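Local coordinates for salicylate 5-hydroxylase, large oxygenase component (Ralstonia sp., PDB 7C8Z), which hydroxylates salicylate at its 5-position to give gentisate, as the iron-containing oxygenase component of a multicomponent NADH-dependent system in naphthalene degradation, at residues 29-34 and 403-408; 109-114 and 133-138; 144-149 and 160-165. One frame throughout, in Å; residues are numbered along the deposited sequence.

Contact 1 (29-34 and 403-408)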
loop_
_atom_site.group_PDB
_atom_site.type_symbol
_atom_site.label_atom_id
_atom_site.label_comp_id
_atom_site.label_asym_id
_atom_site.label_seq_id
_atom_site.Cartn_x
_atom_site.Cartn_y
_atom_site.Cartn_z
ATOM N N VAL A 29 20.785 -17.718 -11.263
ATOM C CA VAL A 29 20.611 -16.406 -10.639
ATOM C C VAL A 29 20.029 -16.530 -9.226
ATOM O O VAL A 29 20.351 -15.721 -8.344
ATOM C CB VAL A 29 19.737 -15.517 -11.549
ATOM C CG1 VAL A 29 19.022 -14.436 -10.754
ATOM C CG2 VAL A 29 20.581 -14.893 -12.647
ATOM N N PHE A 30 19.199 -17.558 -8.969
ATOM C CA PHE A 30 18.609 -17.743 -7.651
ATOM C C PHE A 30 19.251 -18.926 -6.935
ATOM O O PHE A 30 19.469 -19.978 -7.550
ATOM C CB PHE A 30 17.093 -17.966 -7.746
ATOM C CG PHE A 30 16.361 -16.849 -8.434
ATOM C CD1 PHE A 30 16.401 -15.558 -7.932
ATOM C CD2 PHE A 30 15.638 -17.091 -9.590
ATOM C CE1 PHE A 30 15.731 -14.529 -8.569
ATOM C CE2 PHE A 30 14.965 -16.067 -10.229
ATOM C CZ PHE A 30 15.012 -14.785 -9.718
ATOM N N PRO A 31 19.571 -18.790 -5.651
ATOM C CA PRO A 31 20.327 -19.846 -4.980
ATOM C C PRO A 31 19.488 -21.092 -4.768
ATOM O O PRO A 31 18.269 -21.040 -4.603
ATOM C CB PRO A 31 20.720 -19.210 -3.643
ATOM C CG PRO A 31 19.674 -18.184 -3.394
ATOM C CD PRO A 31 19.264 -17.667 -4.749
ATOM N N GLN A 32 20.179 -22.226 -4.771
ATOM C CA GLN A 32 19.608 -23.552 -4.527
ATOM C C GLN A 32 20.626 -24.310 -3.681
ATOM O O GLN A 32 21.714 -24.621 -4.172
ATOM C CB GLN A 32 19.314 -24.286 -5.842
ATOM C CG GLN A 32 18.484 -25.542 -5.678
ATOM C CD GLN A 32 19.071 -26.721 -6.430
ATOM O OE1 GLN A 32 20.125 -26.617 -7.061
ATOM N NE2 GLN A 32 18.388 -27.857 -6.362
ATOM N N ASP A 33 20.285 -24.593 -2.419
ATOM C CA ASP A 33 21.210 -25.135 -1.427
ATOM C C ASP A 33 22.481 -24.295 -1.422
ATOM O O ASP A 33 23.544 -24.780 -1.824
ATOM C CB ASP A 33 21.586 -26.575 -1.739
ATOM C CG ASP A 33 20.450 -27.560 -1.529
ATOM O OD1 ASP A 33 19.582 -27.362 -0.660
ATOM O OD2 ASP A 33 20.481 -28.578 -2.264
ATOM N N PRO A 34 22.427 -23.048 -0.982
ATOM C CA PRO A 34 23.598 -22.185 -1.118
ATOM C C PRO A 34 24.601 -22.471 -0.020
ATOM O O PRO A 34 24.246 -22.793 1.115
ATOM C CB PRO A 34 23.004 -20.781 -0.983
ATOM C CG PRO A 34 21.619 -20.956 -0.409
ATOM C CD PRO A 34 21.317 -22.403 -0.254
ATOM N N LYS A 403 20.115 -10.336 -8.116
ATOM C CA LYS A 403 20.891 -11.536 -8.454
ATOM C C LYS A 403 21.434 -12.164 -7.177
ATOM O O LYS A 403 22.632 -12.085 -6.879
ATOM C CB LYS A 403 22.031 -11.203 -9.421
ATOM C CG LYS A 403 22.759 -9.908 -9.082
ATOM C CD LYS A 403 23.512 -9.339 -10.268
ATOM C CE LYS A 403 24.681 -10.223 -10.661
ATOM N NZ LYS A 403 25.607 -9.547 -11.618
ATOM N N PRO A 404 20.574 -12.836 -6.405
ATOM C CA PRO A 404 20.971 -13.258 -5.049
ATOM C C PRO A 404 22.089 -14.291 -4.996
ATOM O O PRO A 404 22.548 -14.599 -3.889
ATOM C CB PRO A 404 19.671 -13.826 -4.460
ATOM C CG PRO A 404 18.832 -14.177 -5.643
ATOM C CD PRO A 404 19.186 -13.205 -6.727
ATOM N N THR A 405 22.553 -14.827 -6.127
ATOM C CA THR A 405 23.667 -15.770 -6.106
ATOM C C THR A 405 25.026 -15.086 -6.139
ATOM O O THR A 405 26.037 -15.741 -5.868
ATOM C CB THR A 405 23.591 -16.752 -7.287
ATOM O OG1 THR A 405 23.259 -16.050 -8.492
ATOM C CG2 THR A 405 22.559 -17.838 -7.024
ATOM N N HIS A 406 25.078 -13.801 -6.465
ATOM C CA HIS A 406 26.342 -13.090 -6.569
ATOM C C HIS A 406 26.867 -12.801 -5.164
ATOM O O HIS A 406 26.303 -13.238 -4.156
ATOM C CB HIS A 406 26.166 -11.820 -7.396
ATOM C CG HIS A 406 27.394 -11.404 -8.141
ATOM N ND1 HIS A 406 28.282 -12.311 -8.679
ATOM C CD2 HIS A 406 27.883 -10.178 -8.440
ATOM C CE1 HIS A 406 29.263 -11.660 -9.279
ATOM N NE2 HIS A 406 29.044 -10.364 -9.151
ATOM N N ARG A 407 27.952 -12.039 -5.084
ATOM C CA ARG A 407 28.618 -11.776 -3.821
ATOM C C ARG A 407 29.232 -10.387 -3.863
ATOM O O ARG A 407 29.611 -9.890 -4.928
ATOM C CB ARG A 407 29.696 -12.830 -3.519
ATOM C CG ARG A 407 31.016 -12.637 -4.267
ATOM C CD ARG A 407 30.878 -12.963 -5.751
ATOM N NE ARG A 407 32.108 -12.715 -6.501
ATOM C CZ ARG A 407 32.550 -11.509 -6.846
ATOM N NH1 ARG A 407 31.871 -10.420 -6.505
ATOM N NH2 ARG A 407 33.678 -11.391 -7.532
ATOM N N THR A 408 29.337 -9.769 -2.695
ATOM C CA THR A 408 30.050 -8.509 -2.599
ATOM C C THR A 408 31.544 -8.780 -2.451
ATOM O O THR A 408 31.985 -9.918 -2.268
ATOM C CB THR A 408 29.542 -7.675 -1.422
ATOM O OG1 THR A 408 29.936 -8.291 -0.191
ATOM C CG2 THR A 408 28.020 -7.556 -1.457
#
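V29 and T405 meet through the carbonyl oxygen of V29, which lies over the start of a type I beta turn running from K403 to H406. T405 N gives that oxygen a weak hydrogen bond: N to V29 O is 3.3 Å, bent to 131° at the hydrogen. The threonine hydroxyl comes alongside, with OG1 2.9 Å from V29 O. A chi1 of 44° turns OG1 to the amide side of T405, where hydroxyl and N-H face the same oxygen. The hydroxyl proton is contested, because OG1 is also hydrogen-bonded to P28 O, so threonine suits a place lying between two consecutive carbonyls. Its methyl CG2 packs against the F30-P31 peptide, 3.4 Å from P31 N.

P404 and P31 bring no N-H to be satisfied and pack as rings crossing at about a right angle, with P31 CD 3.6 Å from P404 CG. P404 CG also comes to the edge of the F30 ring, near its plane and 3.6 Å from CD1. V29 CG1 lies over the centre of one face of that ring. Within the turn, H406 N donates to K403 O at 3.0 Å.

Other polar groups find partners on the second subunit. Its E60 accepts the amides of both V29 and F30, while its E107 forms a salt bridge with K403 NZ. The N-terminal segment is thus joined to the end of helix 387-402 by a weak polar grip and proline packing, while carboxylates of the neighbouring chain hold both segments, by amide hydrogen bonds on one and a salt bridge on the other.

Contact 2 (109-114 and 133-138). With FES (Fe2/s2 (inorganic) cluster), chain I.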
loop_
_atom_site.group_PDB
_atom_site.type_symbol
_atom_site.label_atom_id
_atom_site.label_comp_id
_atom_site.label_asym_id
_atom_site.label_seq_id
_atom_site.Cartn_x
_atom_site.Cartn_y
_atom_site.Cartn_z
ATOM N N VAL A 109 3.101 -8.638 25.327
ATOM C CA VAL A 109 2.201 -9.710 24.914
ATOM C C VAL A 109 1.488 -10.233 26.150
ATOM O O VAL A 109 2.132 -10.525 27.162
ATOM C CB VAL A 109 2.951 -10.856 24.208
ATOM C CG1 VAL A 109 1.996 -11.991 23.875
ATOM C CG2 VAL A 109 3.637 -10.352 22.955
ATOM N N CYS A 110 0.167 -10.362 26.071
ATOM C CA CYS A 110 -0.574 -10.793 27.240
ATOM C C CYS A 110 -0.469 -12.300 27.439
ATOM O O CYS A 110 -0.207 -13.066 26.510
ATOM C CB CYS A 110 -2.043 -10.413 27.137
ATOM S SG CYS A 110 -2.967 -11.149 28.500
ATOM N N ALA A 111 -0.701 -12.721 28.681
ATOM C CA ALA A 111 -0.595 -14.127 29.037
ATOM C C ALA A 111 -1.866 -14.912 28.746
ATOM O O ALA A 111 -1.793 -16.128 28.537
ATOM C CB ALA A 111 -0.228 -14.260 30.516
ATOM N N HIS A 112 -3.033 -14.264 28.753
ATOM C CA HIS A 112 -4.268 -14.980 28.455
ATOM C C HIS A 112 -4.305 -15.470 27.010
ATOM O O HIS A 112 -4.146 -16.668 26.749
ATOM C CB HIS A 112 -5.480 -14.089 28.747
ATOM C CG HIS A 112 -6.803 -14.754 28.512
ATOM N ND1 HIS A 112 -8.002 -14.092 28.660
ATOM C CD2 HIS A 112 -7.118 -16.018 28.144
ATOM C CE1 HIS A 112 -8.999 -14.914 28.385
ATOM N NE2 HIS A 112 -8.489 -16.090 28.067
ATOM N N ARG A 113 -4.460 -14.553 26.056
ATOM C CA ARG A 113 -4.529 -14.944 24.653
ATOM C C ARG A 113 -3.579 -14.123 23.792
ATOM O O ARG A 113 -3.870 -13.848 22.625
ATOM C CB ARG A 113 -5.960 -14.846 24.127
ATOM C CG ARG A 113 -6.876 -15.961 24.622
ATOM C CD ARG A 113 -8.224 -15.932 23.912
ATOM N NE ARG A 113 -9.333 -16.032 24.855
ATOM C CZ ARG A 113 -10.566 -15.598 24.609
ATOM N NH1 ARG A 113 -10.853 -15.028 23.444
ATOM N NH2 ARG A 113 -11.510 -15.732 25.532
ATOM N N GLY A 114 -2.438 -13.734 24.355
ATOM C CA GLY A 114 -1.352 -13.180 23.575
ATOM C C GLY A 114 -1.601 -11.824 22.963
ATOM O O GLY A 114 -0.854 -11.420 22.070
ATOM N N HIS A 133 -9.929 -8.986 28.481
ATOM C CA HIS A 133 -10.585 -9.551 29.655
ATOM C C HIS A 133 -10.034 -8.937 30.939
ATOM O O HIS A 133 -10.240 -9.486 32.026
ATOM C CB HIS A 133 -10.458 -11.075 29.655
ATOM C CG HIS A 133 -10.934 -11.707 28.383
ATOM N ND1 HIS A 133 -10.205 -11.667 27.213
ATOM C CD2 HIS A 133 -12.076 -12.370 28.087
ATOM C CE1 HIS A 133 -10.868 -12.290 26.257
ATOM N NE2 HIS A 133 -12.009 -12.726 26.760
ATOM N N GLN A 134 -9.330 -7.808 30.816
ATOM C CA GLN A 134 -8.923 -6.969 31.945
ATOM C C GLN A 134 -7.998 -7.706 32.909
ATOM O O GLN A 134 -8.178 -7.669 34.127
ATOM C CB GLN A 134 -10.145 -6.416 32.680
ATOM C CG GLN A 134 -11.066 -5.607 31.799
ATOM C CD GLN A 134 -10.562 -4.197 31.572
ATOM O OE1 GLN A 134 -9.595 -3.764 32.195
ATOM N NE2 GLN A 134 -11.220 -3.470 30.674
ATOM N N TRP A 135 -6.977 -8.355 32.359
ATOM C CA TRP A 135 -5.946 -8.949 33.204
ATOM C C TRP A 135 -4.995 -7.850 33.655
ATOM O O TRP A 135 -4.586 -7.011 32.848
ATOM C CB TRP A 135 -5.180 -10.046 32.465
ATOM C CG TRP A 135 -5.859 -11.386 32.488
ATOM C CD1 TRP A 135 -7.191 -11.622 32.632
ATOM C CD2 TRP A 135 -5.236 -12.674 32.354
ATOM N NE1 TRP A 135 -7.441 -12.974 32.600
ATOM C CE2 TRP A 135 -6.260 -13.642 32.429
ATOM C CE3 TRP A 135 -3.914 -13.101 32.175
ATOM C CZ2 TRP A 135 -6.006 -15.010 32.335
ATOM C CZ3 TRP A 135 -3.664 -14.463 32.082
ATOM C CH2 TRP A 135 -4.706 -15.401 32.162
ATOM N N ASN A 136 -4.660 -7.839 34.944
ATOM C CA ASN A 136 -3.843 -6.787 35.536
ATOM C C ASN A 136 -2.480 -7.340 35.937
ATOM O O ASN A 136 -2.399 -8.377 36.607
ATOM C CB ASN A 136 -4.554 -6.183 36.752
ATOM C CG ASN A 136 -3.834 -4.967 37.316
ATOM O OD1 ASN A 136 -2.707 -5.061 37.810
ATOM N ND2 ASN A 136 -4.486 -3.811 37.244
ATOM N N TYR A 137 -1.415 -6.635 35.542
ATOM C CA TYR A 137 -0.035 -7.001 35.831
ATOM C C TYR A 137 0.674 -5.856 36.544
ATOM O O TYR A 137 0.444 -4.681 36.238
ATOM C CB TYR A 137 0.754 -7.317 34.551
ATOM C CG TYR A 137 0.127 -8.331 33.626
ATOM C CD1 TYR A 137 -0.868 -7.967 32.729
ATOM C CD2 TYR A 137 0.551 -9.653 33.635
ATOM C CE1 TYR A 137 -1.429 -8.899 31.876
ATOM C CE2 TYR A 137 -0.002 -10.587 32.790
ATOM C CZ TYR A 137 -0.990 -10.211 31.912
ATOM O OH TYR A 137 -1.533 -11.158 31.072
ATOM N N SER A 138 1.570 -6.209 37.467
ATOM C CA SER A 138 2.473 -5.234 38.062
ATOM C C SER A 138 3.359 -4.594 36.988
ATOM O O SER A 138 3.527 -5.113 35.880
ATOM C CB SER A 138 3.341 -5.887 39.137
ATOM O OG SER A 138 4.270 -6.797 38.575
HETATM FE FE1 FES I . -7.724 -11.864 27.501
HETATM FE FE2 FES I . -5.323 -9.987 27.923
HETATM S S1 FES I . -7.089 -10.503 29.104
HETATM S S2 FES I . -5.955 -11.325 26.328
#
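H112 and H133 each bind the same iron of the [2Fe-2S] cluster, the signature of a Rieske domain, in which two loops each supply a cysteine to one iron and a histidine to the other. H112 ND1 and H133 ND1 both lie 2.5 Å from FE1, while C110, with C130, serves FE2. The packing is tight around H112. The backbone puts H112 CB over a face of the W135 six-membered ring, 3.5 Å from the centroid, as a CH-pi contact; chi1 of -178°, with CG anti to the backbone N, then carries the imidazole on toward the iron. The imidazole continues as an offset stack on the indole, their planes 16° apart. Tryptophan suits this place: its broad flat surface covers the histidine, and cluster sulfur S1 lies over the same face. H112 also turns an edge to the face of H133, where CE1 sits 3.6 Å above the ring centre with the planes at 63°.

Toward A111, which is partly exposed, the contact thins. Its methyl meets the indole edge at CZ3, 3.8 Å from CB. A111 N probably donates to Y137 OH, though the hydroxyl's position is less certain.

The histidine NE2 atoms reach the third subunit, H112 to its E426 and H133 to its D240. As in related Rieske oxygenases, an aspartate in the latter place probably links the cluster to the mononuclear iron of the neighbouring subunit, whose H243 packs on H133. R113 joins the same carboxylates by salt bridges from NH2. Its guanidinium turns one face to H133, with CE1 3.5 Å above the guanidinium plane.

Contact 3 (144-149 and 160-165)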
loop_
_atom_site.group_PDB
_atom_site.type_symbol
_atom_site.label_atom_id
_atom_site.label_comp_id
_atom_site.label_asym_id
_atom_site.label_seq_id
_atom_site.Cartn_x
_atom_site.Cartn_y
_atom_site.Cartn_z
ATOM N N GLN A 144 -1.252 -9.760 38.572
ATOM C CA GLN A 144 -1.835 -9.407 39.862
ATOM C C GLN A 144 -3.330 -9.666 39.953
ATOM O O GLN A 144 -3.845 -9.858 41.060
ATOM C CB GLN A 144 -1.581 -7.931 40.175
ATOM C CG GLN A 144 -0.142 -7.601 40.460
ATOM C CD GLN A 144 0.080 -6.113 40.575
ATOM O OE1 GLN A 144 -0.658 -5.317 39.993
ATOM N NE2 GLN A 144 1.090 -5.722 41.346
ATOM N N GLY A 145 -4.042 -9.667 38.830
ATOM C CA GLY A 145 -5.481 -9.815 38.875
ATOM C C GLY A 145 -6.049 -10.511 37.659
ATOM O O GLY A 145 -5.678 -10.209 36.521
ATOM N N VAL A 146 -6.955 -11.453 37.895
ATOM C CA VAL A 146 -7.667 -12.154 36.832
ATOM C C VAL A 146 -9.152 -12.112 37.173
ATOM O O VAL A 146 -9.577 -12.751 38.147
ATOM C CB VAL A 146 -7.168 -13.602 36.679
ATOM C CG1 VAL A 146 -8.083 -14.393 35.758
ATOM C CG2 VAL A 146 -5.748 -13.620 36.156
ATOM N N PRO A 147 -9.960 -11.349 36.443
ATOM C CA PRO A 147 -11.396 -11.309 36.743
ATOM C C PRO A 147 -12.018 -12.698 36.656
ATOM O O PRO A 147 -11.769 -13.452 35.713
ATOM C CB PRO A 147 -11.958 -10.363 35.674
ATOM C CG PRO A 147 -10.784 -9.547 35.212
ATOM C CD PRO A 147 -9.573 -10.413 35.373
ATOM N N PHE A 148 -12.817 -13.038 37.667
ATOM C CA PHE A 148 -13.550 -14.304 37.754
ATOM C C PHE A 148 -12.636 -15.518 37.845
ATOM O O PHE A 148 -13.088 -16.644 37.597
ATOM C CB PHE A 148 -14.512 -14.510 36.577
ATOM C CG PHE A 148 -15.242 -13.274 36.135
ATOM C CD1 PHE A 148 -15.737 -12.366 37.050
ATOM C CD2 PHE A 148 -15.456 -13.041 34.783
ATOM C CE1 PHE A 148 -16.423 -11.242 36.628
ATOM C CE2 PHE A 148 -16.141 -11.914 34.355
ATOM C CZ PHE A 148 -16.624 -11.015 35.282
ATOM N N ARG A 149 -11.369 -15.309 38.219
ATOM C CA ARG A 149 -10.433 -16.411 38.427
ATOM C C ARG A 149 -11.047 -17.444 39.345
ATOM O O ARG A 149 -11.018 -18.658 39.085
ATOM C CB ARG A 149 -9.154 -15.866 39.080
ATOM C CG ARG A 149 -7.980 -16.841 39.177
ATOM C CD ARG A 149 -8.036 -17.704 40.422
ATOM N NE ARG A 149 -6.719 -18.133 40.877
ATOM C CZ ARG A 149 -5.999 -17.504 41.799
ATOM N NH1 ARG A 149 -6.462 -16.405 42.385
ATOM N NH2 ARG A 149 -4.816 -17.987 42.149
ATOM N N GLY A 160 -18.038 -21.177 36.919
ATOM C CA GLY A 160 -16.803 -20.881 36.227
ATOM C C GLY A 160 -15.607 -20.787 37.158
ATOM O O GLY A 160 -15.515 -21.469 38.182
ATOM N N GLY A 161 -14.676 -19.915 36.790
ATOM C CA GLY A 161 -13.415 -19.784 37.481
ATOM C C GLY A 161 -12.300 -20.559 36.799
ATOM O O GLY A 161 -12.517 -21.404 35.925
ATOM N N MET A 162 -11.078 -20.240 37.201
ATOM C CA MET A 162 -9.949 -20.962 36.648
ATOM C C MET A 162 -9.750 -22.261 37.421
ATOM O O MET A 162 -10.134 -22.357 38.590
ATOM C CB MET A 162 -8.685 -20.116 36.728
ATOM C CG MET A 162 -8.792 -18.781 36.012
ATOM S SD MET A 162 -8.932 -18.958 34.221
ATOM C CE MET A 162 -7.385 -19.770 33.827
ATOM N N PRO A 163 -9.162 -23.280 36.798
ATOM C CA PRO A 163 -8.849 -24.495 37.556
ATOM C C PRO A 163 -7.949 -24.127 38.723
ATOM O O PRO A 163 -7.063 -23.277 38.604
ATOM C CB PRO A 163 -8.131 -25.389 36.534
ATOM C CG PRO A 163 -8.454 -24.820 35.201
ATOM C CD PRO A 163 -8.717 -23.360 35.394
ATOM N N LYS A 164 -8.200 -24.743 39.874
ATOM C CA LYS A 164 -7.489 -24.309 41.069
ATOM C C LYS A 164 -6.031 -24.730 41.092
ATOM O O LYS A 164 -5.313 -24.310 42.007
ATOM C CB LYS A 164 -8.215 -24.812 42.325
ATOM C CG LYS A 164 -9.616 -24.206 42.462
ATOM C CD LYS A 164 -9.514 -22.680 42.357
ATOM C CE LYS A 164 -10.858 -21.959 42.363
ATOM N NZ LYS A 164 -11.781 -22.334 41.251
ATOM N N ASP A 165 -5.579 -25.545 40.137
ATOM C CA ASP A 165 -4.146 -25.730 39.926
ATOM C C ASP A 165 -3.507 -24.541 39.211
ATOM O O ASP A 165 -2.274 -24.429 39.201
ATOM C CB ASP A 165 -3.857 -27.036 39.181
ATOM C CG ASP A 165 -4.369 -27.036 37.751
ATOM O OD1 ASP A 165 -5.312 -26.279 37.450
ATOM O OD2 ASP A 165 -3.802 -27.778 36.918
#
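R149 and M162 are joined by one backbone hydrogen bond and by the stems of their side chains. M162 N donates to R149 O in a nearly straight bond, 164° at the hydrogen; its 2.5 Å is doubtfully short in the model, and the exact length should carry no weight. Next to it, G161 CA points a hydrogen at F148 O, 3.2 Å away, as a CA-H...O contact. Two successive carbonyls of one loop therefore receive the backbone of the other. Although the side chain of R149 starts away from M162, a chi1 of -171° swings CG back past the carbonyl, to lie 3.8 Å from M162 CG. The flexible, apolar methionine crosses the aliphatic stem of the arginine at about a right angle, and its CG also approaches V146 CG1 at 4.5 Å.

In the next shell, the two residues offering the carbonyls, F148 and R149, are the last two of a type II beta turn from V146, closed by R149 N to V146 O at 3.1 Å. F148 takes the positive phi of its third position. On the other side G161 has a positive phi of 97°, part of a backbone shape that calls for glycine, where its CA lies close to the carbonyl oxygens of both F148 and R149. K164 curls back and its NZ donates to M162 O at 3.1 Å, nearly in line with the C=O bond; the long lysine chain is flexible enough to fold back on its own loop.

Further out, the third subunit packs its Y242 on F148 and its E411 on M162. The turn continues directly from strand 143-145, whose Q144 and G145 form a classic bulge opposite N136 of strand 135-137; V146 and P147 then rest on W135 of that strand, while 160-165 follows strand 158-159.

How the contacts relate
Contacts 2 and 3 are neighbours in the Rieske domain, with centres about 12 Å apart, and they follow one another along the chain. They are joined by the antiparallel pair of strands 135-137 and 143-145, where N136 O and Q144 N are 2.7 Å apart. Both face the third subunit, so the cluster and the loops beside it belong to one intersubunit surface. Contact 1 lies about 44 Å from contact 2 and 54 Å from contact 3, centre to centre. It ties the N-terminal segment to the catalytic part, enclosing the other two in sequence, and it meets the second subunit instead. Each chain therefore engages two different copies in the assembly.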